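Local coordinates for De Novo Protein OR329 (Artificial gene, PDB 4HXT) that is a computationally designed protein with armadillo-like repeats, probably intended to self-assemble into cyclic homo-oligomers, at residues E28-S31 / A36-A39. Residues are numbered along the deposited sequence; the frame is centred on the assembly and turned at random.
Sequences EIAS and AIKA
A36 and I37 face I29 and A30 across the short connection that joins helix 16-30 to helix 34-42, a corner of the all-helical superhelix built from armadillo-like repeats. Only four residues separate the two segments, and the backbones come close: the CA atoms of A30 and I37 lie 5.0 Å apart, a spacing consistent with the small side chain of A30.

The apolar part consists of two side-chain pairs. CG2 of I29 approaches CB of A36 at 3.9 Å, and it is this branch that does the touching because it stands anti to the backbone N while CG1 is turned beside it (chi1 -67°). The CA–CB bond of A36 points at the opposing helix end and sets the methyl against both CG2 and the carbonyl O of I29. The second pair is looser, with CB of A30 4.4 Å from CG1 of I37.

Methyl and methylene groups also pack against the carbonyl oxygens at the end of helix 16-30. CB of A36 sits 3.5 Å from O of I29. In I37 the first torsion (chi1 -66°) places CG1 beside the backbone N and carries this branch toward A30, while the extended second torsion keeps CD1 beside the same carbonyl oxygen. These are van der Waals contacts of carbon with oxygen, and together the two segments bury a modest 157 Å².

Other helices complete the surroundings: I71 of helix 58-71 touches both A30 and I37, whereas L7 of helix 3-10 packs on I29. The corner thus lies between helix 3-10 on the I29 side and helix 58-71 on the A30 and I37 side. At its buried side the terminal methyl CD1 of I37 rests 3.3 Å from O of A30, with CG1 behind it at 3.4 Å from the same oxygen.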
loop_
_atom_site.group_PDB
_atom_site.type_symbol
_atom_site.label_atom_id
_atom_site.label_comp_id
_atom_site.label_asym_id
_atom_site.label_seq_id
_atom_site.Cartn_x
_atom_site.Cartn_y
_atom_site.Cartn_z
ATOM N N GLU A 28 8.191 -12.078 -26.301
ATOM C CA GLU A 28 8.985 -11.042 -26.957
ATOM C C GLU A 28 8.145 -9.789 -27.166
ATOM O O GLU A 28 8.600 -8.679 -26.904
ATOM C CB GLU A 28 9.520 -11.551 -28.299
ATOM C CG GLU A 28 10.895 -12.196 -28.203
ATOM C CD GLU A 28 11.107 -13.310 -29.213
ATOM O OE1 GLU A 28 10.852 -13.092 -30.417
ATOM O OE2 GLU A 28 11.535 -14.409 -28.798
ATOM N N ILE A 29 6.913 -9.972 -27.630
ATOM C CA ILE A 29 6.017 -8.845 -27.850
ATOM C C ILE A 29 5.738 -8.130 -26.530
ATOM O O ILE A 29 5.634 -6.901 -26.485
ATOM C CB ILE A 29 4.672 -9.304 -28.461
ATOM C CG1 ILE A 29 4.900 -9.842 -29.878
ATOM C CG2 ILE A 29 3.688 -8.141 -28.483
ATOM C CD1 ILE A 29 3.632 -10.284 -30.586
ATOM N N ALA A 30 5.630 -8.907 -25.455
ATOM C CA ALA A 30 5.361 -8.352 -24.134
ATOM C C ALA A 30 6.541 -7.553 -23.593
ATOM O O ALA A 30 6.357 -6.650 -22.781
ATOM C CB ALA A 30 4.996 -9.469 -23.161
ATOM N N SER A 31 7.749 -7.879 -24.045
ATOM C CA SER A 31 8.948 -7.177 -23.592
ATOM C C SER A 31 9.048 -5.800 -24.238
ATOM O O SER A 31 10.034 -5.087 -24.052
ATOM C CB SER A 31 10.206 -7.991 -23.916
ATOM O OG SER A 31 10.410 -8.097 -25.314
ATOM N N ALA A 36 1.768 -2.746 -26.479
ATOM C CA ALA A 36 1.916 -4.099 -27.003
ATOM C C ALA A 36 1.356 -5.084 -25.974
ATOM O O ALA A 36 0.693 -6.064 -26.325
ATOM C CB ALA A 36 3.382 -4.398 -27.275
ATOM N N ILE A 37 1.623 -4.810 -24.701
ATOM C CA ILE A 37 1.139 -5.663 -23.625
ATOM C C ILE A 37 -0.381 -5.606 -23.558
ATOM O O ILE A 37 -1.036 -6.637 -23.397
ATOM C CB ILE A 37 1.741 -5.246 -22.264
ATOM C CG1 ILE A 37 3.254 -5.489 -22.277
ATOM C CG2 ILE A 37 1.081 -6.020 -21.141
ATOM C CD1 ILE A 37 3.940 -5.300 -20.929
ATOM N N LYS A 38 -0.944 -4.409 -23.696
ATOM C CA LYS A 38 -2.393 -4.257 -23.655
ATOM C C LYS A 38 -3.045 -5.011 -24.809
ATOM O O LYS A 38 -4.166 -5.500 -24.683
ATOM C CB LYS A 38 -2.790 -2.777 -23.708
ATOM C CG LYS A 38 -4.284 -2.560 -23.915
ATOM C CD LYS A 38 -4.742 -1.186 -23.455
ATOM C CE LYS A 38 -5.470 -1.267 -22.117
ATOM N NZ LYS A 38 -6.735 -2.059 -22.206
ATOM N N ALA A 39 -2.340 -5.108 -25.929
ATOM C CA ALA A 39 -2.863 -5.823 -27.085
ATOM C C ALA A 39 -3.053 -7.297 -26.731
ATOM O O ALA A 39 -4.077 -7.903 -27.052
ATOM C CB ALA A 39 -1.908 -5.686 -28.254
#